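Local coordinates for protein putative NADH-depentdent flavin oxidoreductase (Cupriavidus metallidurans, PDB 5OCS) that probably uses FMN and NAD(P)H to reduce activated carbon-carbon double bonds, as an ene-reductase of the Old Yellow Enzyme family, at residues K290-T304 with N315-M327. Sequence-based numbering, arbitrary orientation.
Sequences KAEVGLPTMAVGLIT and NNEADIISIARAM
Strands 297-300 and 320-323, the seventh and eighth of a closed TIM barrel, pair in parallel here; D319, just before the latter, ties the N-terminal end of strand 297-300 to the last turn of helix 284-293. Its carboxylate divides its work: OD1 receives K290 NZ on the syn side at 2.8 Å in a salt bridge, while OD2 turns its anti lone pair to the backbone N of T297, also 2.8 Å away. Lysine suits position 290 because its aliphatic chain, with CG anti to the backbone N (chi1 -180°), packs along the backbone of N316-A318 before a turn at chi4 (60°) brings NZ to OD1, where the ammonium probably balances the buried carboxylate. T297 OG1 bonds to L295 O, which helps to hold the turn into the strand.

T297 O accepts from both D319 N and I320 N; the pairing continues through A299 N to I320 O, S322 N to A299 O, and G301 N to S322 O (2.9 Å). On the outer face, toward helix 306-314, small residues permit close approach, A299 CB lying 3.5 Å from A318 CB. Farther along, I303 CG1 and I321 CD1 meet tip to tip at 3.8 Å, and G301, lacking a side chain, accommodates that same methyl against its CA. Inside the barrel M298 and I320 lie side by side, CG to CB 3.8 Å, and S322 OG, bonded to H263 of strand 262-265, sits against V300 CA.

Past the strands, waters link G301 O to A324 N and I303 O to A326 N. L302, A324 and R325, beyond the strands' C-terminal ends, belong to the FMN site, placed as in other TIM-barrel flavoenzymes; helix 306-314 completes the right-handed beta-alpha-beta unit.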
loop_
_atom_site.group_PDB
_atom_site.type_symbol
_atom_site.label_atom_id
_atom_site.label_comp_id
_atom_site.label_asym_id
_atom_site.label_seq_id
_atom_site.Cartn_x
_atom_site.Cartn_y
_atom_site.Cartn_z
ATOM N N LYS D 290 -15.468 12.129 26.923
ATOM C CA LYS D 290 -16.617 11.335 26.518
ATOM C C LYS D 290 -17.721 11.346 27.599
ATOM O O LYS D 290 -18.885 11.615 27.302
ATOM C CB LYS D 290 -16.185 9.910 26.236
ATOM C CG LYS D 290 -17.320 8.975 25.798
ATOM C CD LYS D 290 -16.807 7.637 25.278
ATOM C CE LYS D 290 -17.825 6.498 25.465
ATOM N NZ LYS D 290 -19.080 6.796 24.729
ATOM N N ALA D 291 -17.327 11.014 28.823
ATOM C CA ALA D 291 -18.280 10.887 29.913
ATOM C C ALA D 291 -18.955 12.210 30.213
ATOM O O ALA D 291 -20.166 12.231 30.415
ATOM C CB ALA D 291 -17.605 10.352 31.152
ATOM N N GLU D 292 -18.200 13.308 30.218
ATOM C CA GLU D 292 -18.752 14.600 30.645
ATOM C C GLU D 292 -19.477 15.410 29.565
ATOM O O GLU D 292 -20.399 16.153 29.877
ATOM C CB GLU D 292 -17.666 15.485 31.244
ATOM C CG GLU D 292 -17.040 14.937 32.522
ATOM C CD GLU D 292 -16.231 15.955 33.279
ATOM O OE1 GLU D 292 -16.338 17.163 33.002
ATOM O OE2 GLU D 292 -15.466 15.538 34.158
ATOM N N VAL D 293 -19.018 15.329 28.318
ATOM C CA VAL D 293 -19.574 16.134 27.243
ATOM C C VAL D 293 -20.563 15.344 26.364
ATOM O O VAL D 293 -21.532 15.922 25.860
ATOM C CB VAL D 293 -18.466 16.768 26.386
ATOM C CG1 VAL D 293 -19.046 17.648 25.290
ATOM C CG2 VAL D 293 -17.549 17.608 27.268
ATOM N N GLY D 294 -20.298 14.060 26.138
ATOM C CA GLY D 294 -21.220 13.203 25.371
ATOM C C GLY D 294 -21.178 13.370 23.861
ATOM O O GLY D 294 -22.016 12.811 23.166
ATOM N N LEU D 295 -20.233 14.141 23.329
ATOM C CA LEU D 295 -20.001 14.157 21.875
ATOM C C LEU D 295 -19.398 12.802 21.486
ATOM O O LEU D 295 -18.716 12.163 22.296
ATOM C CB LEU D 295 -18.989 15.262 21.470
ATOM C CG LEU D 295 -19.359 16.699 21.111
ATOM C CD1 LEU D 295 -18.159 17.633 20.988
ATOM C CD2 LEU D 295 -20.200 16.744 19.853
ATOM N N PRO D 296 -19.563 12.368 20.224
ATOM C CA PRO D 296 -18.728 11.277 19.714
ATOM C C PRO D 296 -17.240 11.630 19.928
ATOM O O PRO D 296 -16.823 12.727 19.541
ATOM C CB PRO D 296 -19.083 11.261 18.222
ATOM C CG PRO D 296 -20.503 11.677 18.208
ATOM C CD PRO D 296 -20.624 12.728 19.266
ATOM N N THR D 297 -16.509 10.762 20.599
ATOM C CA THR D 297 -15.191 11.090 21.088
ATOM C C THR D 297 -14.220 10.178 20.395
ATOM O O THR D 297 -14.231 8.962 20.588
ATOM C CB THR D 297 -15.116 10.923 22.607
ATOM O OG1 THR D 297 -16.092 11.794 23.187
ATOM C CG2 THR D 297 -13.753 11.251 23.121
ATOM N N MET D 298 -13.374 10.761 19.568
ATOM C CA MET D 298 -12.293 10.011 18.956
ATOM C C MET D 298 -11.058 10.181 19.821
ATOM O O MET D 298 -10.777 11.272 20.211
ATOM C CB MET D 298 -11.943 10.535 17.556
ATOM C CG MET D 298 -13.084 10.818 16.627
ATOM S SD MET D 298 -12.373 11.212 14.964
ATOM C CE MET D 298 -13.858 11.707 14.092
ATOM N N ALA D 299 -10.350 9.117 20.127
ATOM C CA ALA D 299 -9.170 9.187 20.935
ATOM C C ALA D 299 -7.965 8.726 20.137
ATOM O O ALA D 299 -8.005 7.673 19.488
ATOM C CB ALA D 299 -9.318 8.304 22.142
ATOM N N VAL D 300 -6.895 9.516 20.210
ATOM C CA VAL D 300 -5.585 9.062 19.725
ATOM C C VAL D 300 -5.188 7.881 20.561
ATOM O O VAL D 300 -5.165 7.970 21.823
ATOM C CB VAL D 300 -4.523 10.136 19.875
ATOM C CG1 VAL D 300 -3.145 9.561 19.531
ATOM C CG2 VAL D 300 -4.831 11.305 18.959
ATOM N N GLY D 301 -4.954 6.764 19.887
ATOM C CA GLY D 301 -4.544 5.529 20.503
ATOM C C GLY D 301 -3.100 5.207 20.150
ATOM O O GLY D 301 -2.821 4.739 19.013
ATOM N N LEU D 302 -2.182 5.408 21.100
ATOM C CA LEU D 302 -0.767 5.078 20.865
ATOM C C LEU D 302 -0.581 3.615 21.183
ATOM O O LEU D 302 0.061 3.260 22.155
ATOM C CB LEU D 302 0.157 5.978 21.711
ATOM C CG LEU D 302 -0.001 7.472 21.457
ATOM C CD1 LEU D 302 0.963 8.201 22.403
ATOM C CD2 LEU D 302 0.234 7.904 20.019
ATOM N N ILE D 303 -1.187 2.768 20.348
ATOM C CA ILE D 303 -1.288 1.348 20.552
ATOM C C ILE D 303 -0.876 0.598 19.312
ATOM O O ILE D 303 -0.827 1.173 18.223
ATOM C CB ILE D 303 -2.723 0.954 20.981
ATOM C CG1 ILE D 303 -3.752 1.311 19.893
ATOM C CG2 ILE D 303 -3.088 1.658 22.280
ATOM C CD1 ILE D 303 -3.918 0.249 18.824
ATOM N N THR D 304 -0.565 -0.686 19.475
ATOM C CA THR D 304 -0.215 -1.540 18.330
ATOM C C THR D 304 -1.079 -2.796 18.242
ATOM O O THR D 304 -1.131 -3.408 17.191
ATOM C CB THR D 304 1.271 -1.982 18.367
ATOM O OG1 THR D 304 1.470 -2.833 19.516
ATOM C CG2 THR D 304 2.210 -0.742 18.439
ATOM N N ASN D 315 -14.311 -0.674 27.075
ATOM C CA ASN D 315 -14.279 0.010 28.365
ATOM C C ASN D 315 -14.825 1.454 28.319
ATOM O O ASN D 315 -14.648 2.224 29.275
ATOM C CB ASN D 315 -12.837 -0.047 28.922
ATOM C CG ASN D 315 -12.764 0.174 30.435
ATOM O OD1 ASN D 315 -13.679 -0.235 31.194
ATOM N ND2 ASN D 315 -11.669 0.826 30.895
ATOM N N ASN D 316 -15.495 1.829 27.226
ATOM C CA ASN D 316 -16.150 3.108 27.089
ATOM C C ASN D 316 -15.210 4.317 27.248
ATOM O O ASN D 316 -15.613 5.365 27.773
ATOM C CB ASN D 316 -17.343 3.186 28.062
ATOM C CG ASN D 316 -18.459 2.228 27.674
ATOM O OD1 ASN D 316 -19.096 2.419 26.665
ATOM N ND2 ASN D 316 -18.678 1.190 28.472
ATOM N N GLU D 317 -13.949 4.143 26.831
ATOM C CA GLU D 317 -12.959 5.219 26.898
ATOM C C GLU D 317 -13.083 6.149 25.692
ATOM O O GLU D 317 -12.723 7.301 25.799
ATOM C CB GLU D 317 -11.532 4.686 27.027
ATOM C CG GLU D 317 -11.245 3.976 28.342
ATOM C CD GLU D 317 -9.904 3.270 28.413
ATOM O OE1 GLU D 317 -8.896 3.785 27.893
ATOM O OE2 GLU D 317 -9.838 2.189 29.028
ATOM N N ALA D 318 -13.564 5.638 24.552
ATOM C CA ALA D 318 -13.706 6.420 23.328
ATOM C C ALA D 318 -14.710 5.720 22.420
ATOM O O ALA D 318 -14.964 4.527 22.593
ATOM C CB ALA D 318 -12.354 6.588 22.614
ATOM N N ASP D 319 -15.271 6.460 21.477
ATOM C CA ASP D 319 -16.161 5.906 20.455
ATOM C C ASP D 319 -15.443 5.523 19.172
ATOM O O ASP D 319 -15.879 4.602 18.468
ATOM C CB ASP D 319 -17.232 6.927 20.143
ATOM C CG ASP D 319 -17.941 7.386 21.385
ATOM O OD1 ASP D 319 -18.520 6.484 22.013
ATOM O OD2 ASP D 319 -17.878 8.573 21.741
ATOM N N ILE D 320 -14.361 6.232 18.880
ATOM C CA ILE D 320 -13.534 5.980 17.703
ATOM C C ILE D 320 -12.094 6.050 18.182
ATOM O O ILE D 320 -11.763 6.880 19.060
ATOM C CB ILE D 320 -13.802 7.045 16.634
ATOM C CG1 ILE D 320 -15.230 6.890 16.079
ATOM C CG2 ILE D 320 -12.757 6.952 15.522
ATOM C CD1 ILE D 320 -15.662 8.052 15.236
ATOM N N ILE D 321 -11.238 5.168 17.663
ATOM C CA ILE D 321 -9.842 5.186 18.025
ATOM C C ILE D 321 -9.086 5.549 16.779
ATOM O O ILE D 321 -9.240 4.871 15.743
ATOM C CB ILE D 321 -9.305 3.881 18.659
ATOM C CG1 ILE D 321 -7.768 3.964 18.920
ATOM C CG2 ILE D 321 -9.647 2.632 17.835
ATOM C CD1 ILE D 321 -7.235 2.816 19.738
ATOM N N SER D 322 -8.252 6.577 16.868
ATOM C CA SER D 322 -7.346 6.884 15.767
ATOM C C SER D 322 -5.985 6.230 15.953
ATOM O O SER D 322 -5.429 6.221 17.048
ATOM C CB SER D 322 -7.231 8.401 15.521
ATOM O OG SER D 322 -6.512 9.097 16.537
ATOM N N ILE D 323 -5.455 5.674 14.863
ATOM C CA ILE D 323 -4.210 4.924 14.903
ATOM C C ILE D 323 -3.247 5.492 13.888
ATOM O O ILE D 323 -3.633 5.751 12.755
ATOM C CB ILE D 323 -4.445 3.439 14.660
ATOM C CG1 ILE D 323 -5.308 2.837 15.770
ATOM C CG2 ILE D 323 -3.129 2.680 14.695
ATOM C CD1 ILE D 323 -5.832 1.468 15.452
ATOM N N ALA D 324 -2.031 5.763 14.326
ATOM C CA ALA D 324 -1.057 6.429 13.472
ATOM C C ALA D 324 0.081 5.444 13.121
ATOM O O ALA D 324 0.004 4.806 12.074
ATOM C CB ALA D 324 -0.602 7.721 14.116
ATOM N N ARG D 325 1.143 5.376 13.939
ATOM C CA ARG D 325 2.332 4.657 13.600
ATOM C C ARG D 325 2.085 3.198 13.265
ATOM O O ARG D 325 2.696 2.713 12.333
ATOM C CB ARG D 325 3.391 4.791 14.701
ATOM C CG ARG D 325 3.997 6.176 14.681
ATOM C CD ARG D 325 5.213 6.260 15.583
ATOM N NE ARG D 325 5.820 7.589 15.513
ATOM C CZ ARG D 325 6.958 7.935 16.110
ATOM N NH1 ARG D 325 7.634 7.060 16.852
ATOM N NH2 ARG D 325 7.426 9.173 15.953
ATOM N N ALA D 326 1.199 2.519 13.988
ATOM C CA ALA D 326 0.959 1.104 13.684
ATOM C C ALA D 326 0.377 0.910 12.288
ATOM O O ALA D 326 0.562 -0.163 11.728
ATOM C CB ALA D 326 0.077 0.413 14.721
ATOM N N MET D 327 -0.360 1.904 11.787
ATOM C CA MET D 327 -0.885 1.860 10.419
ATOM C C MET D 327 0.237 1.986 9.406
ATOM O O MET D 327 0.103 1.415 8.320
ATOM C CB MET D 327 -1.908 2.969 10.155
ATOM C CG MET D 327 -3.267 2.809 10.793
ATOM S SD MET D 327 -4.204 1.368 10.203
ATOM C CE MET D 327 -3.886 1.287 8.452
HETATM O O HOH W 1 -19.745 9.635 23.081
HETATM O O HOH W 2 -1.446 5.860 17.030
HETATM O O HOH W 3 0.330 3.253 16.777
#